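Putative short-chain dehydrogenase/reductase (Burkholderia xenovorans, PDB 5JY1) binds NAD and is probably an oxidoreductase of the short-chain dehydrogenase/reductase family, perhaps reducing 3-oxoacyl groups carried on acyl carrier protein. Local coordinates at residues V41-I46 with S65-T70; D71-A76 with T119-L124; S151-T156 with D163-K168. All blocks are in the same frame, centred on the assembly; numbering follows the deposited sequence.

Contact 1 (V41-I46 with S65-T70); sequences VIIAEI and SLFVKT. With NAD (nicotinamide-adenine-dinucleotide), chain E.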
# COMPACT_ATOMS: atom_id res chain seq x y z
N VAL A 41 -30.91 14.90 4.57
CA VAL A 41 -29.55 15.37 4.29
C VAL A 41 -29.41 16.81 4.75
O VAL A 41 -30.10 17.70 4.24
CB VAL A 41 -29.20 15.24 2.81
CG1 VAL A 41 -27.73 15.55 2.61
CG2 VAL A 41 -29.53 13.82 2.30
N ILE A 42 -28.48 17.04 5.68
CA ILE A 42 -28.09 18.40 6.06
C ILE A 42 -27.04 18.90 5.07
O ILE A 42 -25.99 18.29 4.88
CB ILE A 42 -27.55 18.44 7.49
CG1 ILE A 42 -28.65 18.06 8.48
CG2 ILE A 42 -27.02 19.85 7.81
CD1 ILE A 42 -29.79 19.07 8.54
N ILE A 43 -27.33 20.04 4.45
CA ILE A 43 -26.45 20.65 3.46
C ILE A 43 -25.60 21.64 4.24
O ILE A 43 -26.00 22.79 4.47
CB ILE A 43 -27.22 21.31 2.32
CG1 ILE A 43 -28.22 20.33 1.68
CG2 ILE A 43 -26.27 21.88 1.26
CD1 ILE A 43 -27.59 19.03 1.19
N ALA A 44 -24.44 21.19 4.71
CA ALA A 44 -23.59 22.00 5.58
C ALA A 44 -22.59 22.76 4.72
O ALA A 44 -21.45 22.33 4.51
CB ALA A 44 -22.90 21.12 6.63
N GLU A 45 -23.02 23.93 4.23
CA GLU A 45 -22.37 24.64 3.14
C GLU A 45 -22.21 26.11 3.51
O GLU A 45 -23.09 26.70 4.13
CB GLU A 45 -23.20 24.46 1.85
CG GLU A 45 -22.83 25.36 0.69
CD GLU A 45 -21.42 25.13 0.19
OE1 GLU A 45 -21.08 23.97 -0.14
OE2 GLU A 45 -20.66 26.11 0.14
N ILE A 46 -21.07 26.71 3.13
CA ILE A 46 -20.83 28.12 3.46
C ILE A 46 -21.49 29.07 2.46
O ILE A 46 -21.88 30.19 2.82
CB ILE A 46 -19.31 28.39 3.57
CG1 ILE A 46 -19.04 29.73 4.27
CG2 ILE A 46 -18.65 28.35 2.19
CD1 ILE A 46 -17.59 29.90 4.71
N SER A 65 -34.37 17.36 3.20
CA SER A 65 -33.10 18.07 3.28
C SER A 65 -33.29 19.36 4.08
O SER A 65 -34.40 19.88 4.19
CB SER A 65 -32.55 18.37 1.88
OG SER A 65 -31.26 18.93 1.94
N LEU A 66 -32.18 19.85 4.63
CA LEU A 66 -32.17 21.15 5.30
C LEU A 66 -30.81 21.80 5.06
O LEU A 66 -29.78 21.22 5.41
CB LEU A 66 -32.44 21.02 6.80
CG LEU A 66 -32.45 22.35 7.57
CD1 LEU A 66 -33.63 23.21 7.14
CD2 LEU A 66 -32.48 22.12 9.07
N PHE A 67 -30.82 22.99 4.49
CA PHE A 67 -29.61 23.78 4.40
C PHE A 67 -29.29 24.38 5.76
O PHE A 67 -30.15 25.01 6.38
CB PHE A 67 -29.74 24.89 3.36
CG PHE A 67 -28.68 25.95 3.48
CD1 PHE A 67 -27.37 25.68 3.13
CD2 PHE A 67 -28.99 27.20 3.99
CE1 PHE A 67 -26.39 26.64 3.25
CE2 PHE A 67 -28.02 28.17 4.11
CZ PHE A 67 -26.71 27.89 3.74
N VAL A 68 -28.06 24.19 6.22
CA VAL A 68 -27.56 24.80 7.44
C VAL A 68 -26.25 25.48 7.09
O VAL A 68 -25.26 24.81 6.78
CB VAL A 68 -27.36 23.77 8.57
CG1 VAL A 68 -26.87 24.47 9.84
CG2 VAL A 68 -28.67 23.03 8.85
N LYS A 69 -26.25 26.82 7.12
CA LYS A 69 -25.02 27.53 6.81
C LYS A 69 -23.94 27.11 7.80
O LYS A 69 -24.14 27.15 9.02
CB LYS A 69 -25.24 29.05 6.85
CG LYS A 69 -24.09 29.82 6.22
CD LYS A 69 -24.25 31.34 6.35
CE LYS A 69 -25.26 31.89 5.35
NZ LYS A 69 -25.47 33.36 5.51
N THR A 70 -22.79 26.69 7.26
CA THR A 70 -21.70 26.09 8.02
C THR A 70 -20.37 26.54 7.44
O THR A 70 -20.18 26.47 6.22
CB THR A 70 -21.79 24.55 7.99
OG1 THR A 70 -23.07 24.13 8.45
CG2 THR A 70 -20.72 23.92 8.87
PA NAD E . -15.64 21.84 -5.16
O1A NAD E . -14.62 22.94 -5.21
O2A NAD E . -16.38 21.65 -6.48
O5B NAD E . -16.74 22.09 -3.93
C5B NAD E . -16.21 22.50 -2.72
C4B NAD E . -17.42 22.86 -1.76
O4B NAD E . -16.95 23.13 -0.59
C3B NAD E . -18.09 24.18 -2.28
O3B NAD E . -19.48 24.03 -2.31
C2B NAD E . -17.65 25.21 -1.27
O2B NAD E . -18.60 26.38 -1.24
C1B NAD E . -17.66 24.50 -0.15
N9A NAD E . -16.86 25.14 0.88
C8A NAD E . -15.70 25.77 0.69
N7A NAD E . -15.29 26.21 1.86
C5A NAD E . -16.19 25.85 2.78
C6A NAD E . -16.23 26.07 4.16
N6A NAD E . -15.37 26.73 5.14
N1A NAD E . -17.24 25.61 4.87
C2A NAD E . -18.24 24.91 4.24
N3A NAD E . -18.22 24.70 2.90
C4A NAD E . -17.16 25.18 2.18
O3 NAD E . -14.85 20.45 -4.74
PN NAD E . -14.91 18.98 -5.44
O1N NAD E . -14.09 19.01 -6.72
O2N NAD E . -16.34 18.52 -5.77
O5D NAD E . -14.17 17.94 -4.39
C5D NAD E . -14.87 17.54 -3.22
C4D NAD E . -13.95 16.62 -2.34
O4D NAD E . -13.38 15.68 -3.09
C3D NAD E . -12.80 17.47 -1.78
O3D NAD E . -12.46 17.06 -0.54
C2D NAD E . -11.64 17.19 -2.77
O2D NAD E . -10.37 17.52 -2.08
C1D NAD E . -11.78 15.91 -3.04
N1N NAD E . -11.23 15.54 -4.33
C2N NAD E . -11.89 15.82 -5.49
C3N NAD E . -11.35 15.47 -6.73
C7N NAD E . -12.08 15.79 -8.01
O7N NAD E . -11.69 15.32 -9.08
N7N NAD E . -13.20 16.64 -8.01
C4N NAD E . -10.14 14.84 -6.78
C5N NAD E . -9.48 14.54 -5.64
C6N NAD E . -10.03 14.89 -4.40
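Backbone hydrogen bonds join the parallel strands 40-45 and 64-69, ends of a right-handed beta-alpha-beta crossover through helix 48-60 in the Rossmann fold. L66 N donates to V41 O, I43 N to L66 O at 2.9 Å and 169°, and V68 N to I43 O; T70 N reaches E45 O at 3.1 Å. V41 O is gripped twice, because S65 OG, anti to its own backbone N, bonds to it in the carbonyl plane at 2.9 Å.

Packing differs by face. On that of I42, CD1 lies alongside L66 CB at 3.7 Å and CG2 meets V68 CG2 obliquely; I42 and L66 also touch helix 75-89. On the other, I43 CG2 is loosely beside F67 CD1 (4.4 Å), I43 CG1 packs on the hydroxyl S65 OG, and F67 CE1 nears the backbone at E45 O.

At the C-terminal ends NAD O3B donates to E45 OE1 at 2.7 Å and NAD O2B to E45 OE2 at a very short 2.5 Å. G23 N and N47 N also bond this carboxylate. I46 CG2 packs on the adenine at C4A.

An acid holding the 2'-hydroxyl would probably repel a 2'-phosphate, consistent with binding of NAD rather than NADP.

Contact 2 (D71-A76 with T119-L124); sequences DVTSKA and TLTTSL. With NAD (nicotinamide-adenine-dinucleotide), chain E.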
# COMPACT_ATOMS: atom_id res chain seq x y z
N ASP A 71 -19.47 26.98 8.31
CA ASP A 71 -18.09 27.33 7.95
C ASP A 71 -17.20 26.31 8.65
O ASP A 71 -17.00 26.40 9.87
CB ASP A 71 -17.77 28.76 8.39
CG ASP A 71 -16.36 29.20 8.00
OD1 ASP A 71 -15.52 28.35 7.66
OD2 ASP A 71 -16.09 30.43 8.05
N VAL A 72 -16.65 25.36 7.89
CA VAL A 72 -15.90 24.25 8.48
C VAL A 72 -14.53 24.70 8.99
O VAL A 72 -13.79 23.89 9.56
CB VAL A 72 -15.75 23.07 7.51
CG1 VAL A 72 -17.13 22.53 7.09
CG2 VAL A 72 -14.91 23.46 6.30
N THR A 73 -14.17 25.97 8.79
CA THR A 73 -12.98 26.50 9.46
C THR A 73 -13.27 26.89 10.91
O THR A 73 -12.34 27.28 11.62
CB THR A 73 -12.40 27.69 8.70
OG1 THR A 73 -13.31 28.80 8.76
CG2 THR A 73 -12.13 27.33 7.24
N SER A 74 -14.52 26.78 11.36
CA SER A 74 -14.91 27.15 12.72
C SER A 74 -15.48 25.94 13.43
O SER A 74 -16.52 25.40 13.03
CB SER A 74 -15.94 28.28 12.71
OG SER A 74 -16.48 28.45 14.01
N LYS A 75 -14.81 25.52 14.50
CA LYS A 75 -15.29 24.42 15.32
C LYS A 75 -16.72 24.66 15.80
O LYS A 75 -17.56 23.75 15.75
CB LYS A 75 -14.35 24.25 16.51
CG LYS A 75 -14.73 23.16 17.48
CD LYS A 75 -13.79 23.19 18.67
CE LYS A 75 -13.91 21.95 19.52
NZ LYS A 75 -12.88 21.99 20.60
N ALA A 76 -17.02 25.88 16.26
CA ALA A 76 -18.36 26.17 16.76
C ALA A 76 -19.41 26.00 15.67
O ALA A 76 -20.50 25.49 15.93
CB ALA A 76 -18.42 27.58 17.33
N THR A 119 -4.88 25.11 4.27
CA THR A 119 -5.26 23.79 3.80
C THR A 119 -5.42 22.81 4.96
O THR A 119 -6.35 22.00 4.97
CB THR A 119 -4.23 23.28 2.79
OG1 THR A 119 -4.24 24.15 1.64
CG2 THR A 119 -4.59 21.89 2.34
N LEU A 120 -4.53 22.88 5.96
CA LEU A 120 -4.72 22.05 7.15
C LEU A 120 -6.04 22.38 7.85
O LEU A 120 -6.73 21.48 8.33
CB LEU A 120 -3.54 22.24 8.12
CG LEU A 120 -2.21 21.59 7.71
CD1 LEU A 120 -1.12 22.07 8.65
CD2 LEU A 120 -2.29 20.06 7.72
N THR A 121 -6.42 23.66 7.89
CA THR A 121 -7.67 24.04 8.54
C THR A 121 -8.88 23.51 7.78
O THR A 121 -9.77 22.88 8.37
CB THR A 121 -7.77 25.56 8.69
OG1 THR A 121 -6.66 26.05 9.46
CG2 THR A 121 -9.09 25.94 9.38
N THR A 122 -8.95 23.76 6.46
CA THR A 122 -10.17 23.45 5.72
C THR A 122 -10.32 21.96 5.45
O THR A 122 -11.44 21.47 5.31
CB THR A 122 -10.22 24.22 4.39
OG1 THR A 122 -9.14 23.80 3.54
CG2 THR A 122 -10.13 25.71 4.62
N SER A 123 -9.21 21.23 5.37
CA SER A 123 -9.28 19.78 5.20
C SER A 123 -9.17 19.05 6.53
O SER A 123 -10.13 18.41 6.98
CB SER A 123 -8.20 19.31 4.22
OG SER A 123 -8.45 19.82 2.92
N LEU A 124 -8.03 19.19 7.21
CA LEU A 124 -7.75 18.29 8.33
C LEU A 124 -8.53 18.68 9.58
O LEU A 124 -9.23 17.85 10.16
CB LEU A 124 -6.25 18.25 8.61
CG LEU A 124 -5.78 17.24 9.64
CD1 LEU A 124 -6.27 15.84 9.27
CD2 LEU A 124 -4.26 17.27 9.76
PA NAD E . -15.64 21.84 -5.16
O1A NAD E . -14.62 22.94 -5.21
O2A NAD E . -16.38 21.65 -6.48
O5B NAD E . -16.74 22.09 -3.93
C5B NAD E . -16.21 22.50 -2.72
C4B NAD E . -17.42 22.86 -1.76
O4B NAD E . -16.95 23.13 -0.59
C3B NAD E . -18.09 24.18 -2.28
O3B NAD E . -19.48 24.03 -2.31
C2B NAD E . -17.65 25.21 -1.27
O2B NAD E . -18.60 26.38 -1.24
C1B NAD E . -17.66 24.50 -0.15
N9A NAD E . -16.86 25.14 0.88
C8A NAD E . -15.70 25.77 0.69
N7A NAD E . -15.29 26.21 1.86
C5A NAD E . -16.19 25.85 2.78
C6A NAD E . -16.23 26.07 4.16
N6A NAD E . -15.37 26.73 5.14
N1A NAD E . -17.24 25.61 4.87
C2A NAD E . -18.24 24.91 4.24
N3A NAD E . -18.22 24.70 2.90
C4A NAD E . -17.16 25.18 2.18
O3 NAD E . -14.85 20.45 -4.74
PN NAD E . -14.91 18.98 -5.44
O1N NAD E . -14.09 19.01 -6.72
O2N NAD E . -16.34 18.52 -5.77
O5D NAD E . -14.17 17.94 -4.39
C5D NAD E . -14.87 17.54 -3.22
C4D NAD E . -13.95 16.62 -2.34
O4D NAD E . -13.38 15.68 -3.09
C3D NAD E . -12.80 17.47 -1.78
O3D NAD E . -12.46 17.06 -0.54
C2D NAD E . -11.64 17.19 -2.77
O2D NAD E . -10.37 17.52 -2.08
C1D NAD E . -11.78 15.91 -3.04
N1N NAD E . -11.23 15.54 -4.33
C2N NAD E . -11.89 15.82 -5.49
C3N NAD E . -11.35 15.47 -6.73
C7N NAD E . -12.08 15.79 -8.01
O7N NAD E . -11.69 15.32 -9.08
N7N NAD E . -13.20 16.64 -8.01
C4N NAD E . -10.14 14.84 -6.78
C5N NAD E . -9.48 14.54 -5.64
C6N NAD E . -10.03 14.89 -4.40
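In this Rossmann fold the turn that follows strand 64-69 carries the adenine end of NAD, and here it meets helix 113-141 through three threonines. Residues D71 to S74 form a type I beta turn, closed by S74 N on D71 O, and S74 is the N-cap of helix 75-89. T73 and T122 lie side by side and point the same way. Each has its CG2 anti to the carbonyl carbon and its OG1 between backbone N and carbonyl carbon (chi1 67° and 64°), so the two methyls meet, T73 CG2 to T122 CG2, at 3.7 Å. T121 has the other setting, with its methyl anti to the backbone N; its CG2 comes up against T73 CB at 3.8 Å, while its OG1 bonds back to E117 O in its own helix. V72 turns CG2 to the carbonyl O of T122, 4.1 Å away. The touch between the segments is thus small and made mainly by methyl groups.

The polar side of T73 faces D71 instead. D71 OD1 accepts from T73 N at 3.0 Å, an Asx turn, and from T73 OG1 at 2.5 Å, both from above the carboxylate plane. This double grip helps to fix the rotation of the T73 side chain as well as that of the carboxylate. The same oxygen receives a weak bond from the adenine amino group N6A, and V72 CG1 and CG2 pack beside the base. K75 NZ forms a salt bridge with D113 of the second subunit. The straightest bond to the adenine comes from the backbone: V72 N donates to NAD N1A at 3.1 Å, with an angle of 172° at the hydrogen.

Contact 3 (S151-T156 with D163-K168); sequences SIDTET and DYNTAK. With NAD (nicotinamide-adenine-dinucleotide), chain E; ACT (acetate ion), chain H.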
# COMPACT_ATOMS: atom_id res chain seq x y z
N SER A 151 -7.18 12.12 -1.64
CA SER A 151 -6.92 12.32 -3.06
C SER A 151 -5.79 11.42 -3.53
O SER A 151 -4.84 11.14 -2.79
CB SER A 151 -6.57 13.78 -3.37
OG SER A 151 -6.22 13.94 -4.74
N ILE A 152 -5.90 10.99 -4.78
CA ILE A 152 -4.80 10.29 -5.46
C ILE A 152 -3.53 11.14 -5.46
O ILE A 152 -2.42 10.59 -5.53
CB ILE A 152 -5.23 9.90 -6.89
CG1 ILE A 152 -4.19 9.02 -7.56
CG2 ILE A 152 -5.45 11.15 -7.74
CD1 ILE A 152 -4.63 8.50 -8.90
N ASP A 153 -3.66 12.47 -5.36
CA ASP A 153 -2.48 13.33 -5.31
C ASP A 153 -1.60 13.02 -4.11
O ASP A 153 -0.38 13.25 -4.16
CB ASP A 153 -2.90 14.81 -5.25
CG ASP A 153 -3.43 15.34 -6.58
OD1 ASP A 153 -3.42 14.61 -7.61
OD2 ASP A 153 -3.84 16.51 -6.59
N THR A 154 -2.18 12.52 -3.01
CA THR A 154 -1.37 12.16 -1.84
C THR A 154 -0.48 10.97 -2.11
O THR A 154 0.48 10.75 -1.36
CB THR A 154 -2.24 11.80 -0.63
OG1 THR A 154 -2.92 10.55 -0.87
CG2 THR A 154 -3.26 12.87 -0.36
N GLU A 155 -0.81 10.17 -3.12
CA GLU A 155 -0.07 8.97 -3.46
C GLU A 155 0.92 9.19 -4.60
O GLU A 155 1.95 8.51 -4.64
CB GLU A 155 -1.06 7.84 -3.80
CG GLU A 155 -1.85 7.41 -2.57
CD GLU A 155 -3.21 6.79 -2.87
OE1 GLU A 155 -3.72 6.95 -4.00
OE2 GLU A 155 -3.78 6.17 -1.94
N THR A 156 0.63 10.12 -5.50
CA THR A 156 1.57 10.45 -6.56
C THR A 156 2.49 11.60 -6.17
O THR A 156 3.44 11.89 -6.91
CB THR A 156 0.86 10.83 -7.86
OG1 THR A 156 0.13 12.06 -7.68
CG2 THR A 156 -0.13 9.75 -8.29
N ASP A 163 0.84 21.32 -0.22
CA ASP A 163 0.08 21.53 1.01
C ASP A 163 -1.16 20.63 1.04
O ASP A 163 -1.46 20.01 2.07
CB ASP A 163 -0.30 23.01 1.16
CG ASP A 163 -1.00 23.59 -0.07
OD1 ASP A 163 -0.80 23.09 -1.20
OD2 ASP A 163 -1.77 24.56 0.08
N TYR A 164 -1.89 20.58 -0.07
CA TYR A 164 -3.04 19.69 -0.20
C TYR A 164 -2.65 18.24 0.04
O TYR A 164 -3.31 17.52 0.80
CB TYR A 164 -3.61 19.90 -1.60
CG TYR A 164 -4.77 19.04 -2.00
CD1 TYR A 164 -6.07 19.38 -1.63
CD2 TYR A 164 -4.59 17.92 -2.79
CE1 TYR A 164 -7.14 18.61 -2.02
CE2 TYR A 164 -5.65 17.14 -3.19
CZ TYR A 164 -6.93 17.49 -2.80
OH TYR A 164 -8.00 16.73 -3.19
N ASN A 165 -1.55 17.79 -0.58
CA ASN A 165 -1.11 16.41 -0.44
C ASN A 165 -0.79 16.07 1.01
O ASN A 165 -1.09 14.97 1.48
CB ASN A 165 0.14 16.14 -1.30
CG ASN A 165 -0.08 16.43 -2.77
OD1 ASN A 165 -1.22 16.46 -3.26
ND2 ASN A 165 1.02 16.64 -3.49
N THR A 166 -0.18 17.01 1.73
CA THR A 166 0.15 16.81 3.14
C THR A 166 -1.12 16.71 3.99
O THR A 166 -1.26 15.78 4.79
CB THR A 166 1.02 17.97 3.61
OG1 THR A 166 2.25 17.94 2.86
CG2 THR A 166 1.32 17.87 5.10
N ALA A 167 -2.05 17.65 3.81
CA ALA A 167 -3.26 17.65 4.64
C ALA A 167 -4.12 16.42 4.35
O ALA A 167 -4.63 15.79 5.29
CB ALA A 167 -4.05 18.93 4.40
N LYS A 168 -4.28 16.07 3.08
CA LYS A 168 -5.12 14.91 2.74
C LYS A 168 -4.46 13.60 3.16
O LYS A 168 -5.16 12.63 3.49
CB LYS A 168 -5.44 14.91 1.24
CG LYS A 168 -6.36 16.05 0.77
CD LYS A 168 -7.74 15.95 1.40
CE LYS A 168 -8.77 16.74 0.59
NZ LYS A 168 -10.16 16.51 1.10
PA NAD E . -15.64 21.84 -5.16
O1A NAD E . -14.62 22.94 -5.21
O2A NAD E . -16.38 21.65 -6.48
O5B NAD E . -16.74 22.09 -3.93
C5B NAD E . -16.21 22.50 -2.72
C4B NAD E . -17.42 22.86 -1.76
O4B NAD E . -16.95 23.13 -0.59
C3B NAD E . -18.09 24.18 -2.28
O3B NAD E . -19.48 24.03 -2.31
C2B NAD E . -17.65 25.21 -1.27
O2B NAD E . -18.60 26.38 -1.24
C1B NAD E . -17.66 24.50 -0.15
N9A NAD E . -16.86 25.14 0.88
C8A NAD E . -15.70 25.77 0.69
N7A NAD E . -15.29 26.21 1.86
C5A NAD E . -16.19 25.85 2.78
C6A NAD E . -16.23 26.07 4.16
N6A NAD E . -15.37 26.73 5.14
N1A NAD E . -17.24 25.61 4.87
C2A NAD E . -18.24 24.91 4.24
N3A NAD E . -18.22 24.70 2.90
C4A NAD E . -17.16 25.18 2.18
O3 NAD E . -14.85 20.45 -4.74
PN NAD E . -14.91 18.98 -5.44
O1N NAD E . -14.09 19.01 -6.72
O2N NAD E . -16.34 18.52 -5.77
O5D NAD E . -14.17 17.94 -4.39
C5D NAD E . -14.87 17.54 -3.22
C4D NAD E . -13.95 16.62 -2.34
O4D NAD E . -13.38 15.68 -3.09
C3D NAD E . -12.80 17.47 -1.78
O3D NAD E . -12.46 17.06 -0.54
C2D NAD E . -11.64 17.19 -2.77
O2D NAD E . -10.37 17.52 -2.08
C1D NAD E . -11.78 15.91 -3.04
N1N NAD E . -11.23 15.54 -4.33
C2N NAD E . -11.89 15.82 -5.49
C3N NAD E . -11.35 15.47 -6.73
C7N NAD E . -12.08 15.79 -8.01
O7N NAD E . -11.69 15.32 -9.08
N7N NAD E . -13.20 16.64 -8.01
C4N NAD E . -10.14 14.84 -6.78
C5N NAD E . -9.48 14.54 -5.64
C6N NAD E . -10.03 14.89 -4.40
C ACT H . -9.45 18.58 -5.80
O ACT H . -8.54 18.25 -6.60
OXT ACT H . -9.23 18.31 -4.60
CH3 ACT H . -10.71 19.25 -6.26
O HOH W 1 -6.56 16.19 -6.30
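Y164 OH is gripped by two close oxygens and, weakly, by a water. Acetate OXT lies 2.4 Å from Y164 OH, a very short approach, and ribose O2D of NAD lies 2.7 Å from it. The water is held more firmly by S151 OG and by acetate O, and weakly by D153 OD2.

Y164 leaves helix 162-182 with CG anti to its backbone N (chi1 177°), which carries the ring toward S151. S151 CB stands 3.3 Å from Y164 OH, and S151 OG lies in the ring plane at the edge. K168 CG sits 3.8 Å above the centre of the Y164 ring, one helical turn on, and its chain runs on to K168 NZ, 2.9 Å from NAD O3D and also bonded to F149 O. Serine, tyrosine and lysine in this order, the last two in a YxxxK pattern, match the catalytic residues of short-chain dehydrogenases. As in that family, the lysine charge would probably lower the pKa of the tyrosine, and the acetate, probably from the crystallisation liquor, may mark part of the substrate site.

S151 precedes the turn leading into helix 153-156, where its OG accepts from D153 N, and its O takes both T154 N and T154 OG1. T154 CG2 presses on K168 CB at 3.4 Å, tighter than usual van der Waals contact. The D153 carboxylate, bonded also to H161, crosses the Y164 ring with planes 74° apart. N165 sets OD1 3.1 Å from D153 CB, while its ND2 reaches A158 O and S177 of the second subunit.

Overall arrangement
All three contacts touch NAD, contacts 1 and 2 at its adenosine half and contact 3 at its nicotinamide ribose end. Contact 1 lies in the sheet at its 64-69 edge, mostly buried and held by backbone bonds. Contact 2 is the smallest and only partly buried, an almost wholly apolar touch between a turn and a helix. Contact 3 is buried again, but its polar chemistry runs through the ligands and a water. Contacts 1 and 2 follow on along strand 64-69 into helix 75-89, where I46 packs on D71. Contacts 2 and 3 meet where helices 113-141 and 162-182 pack, T119 beside D163 and A167, and both reach the second subunit. Contacts 1 and 3 do not touch.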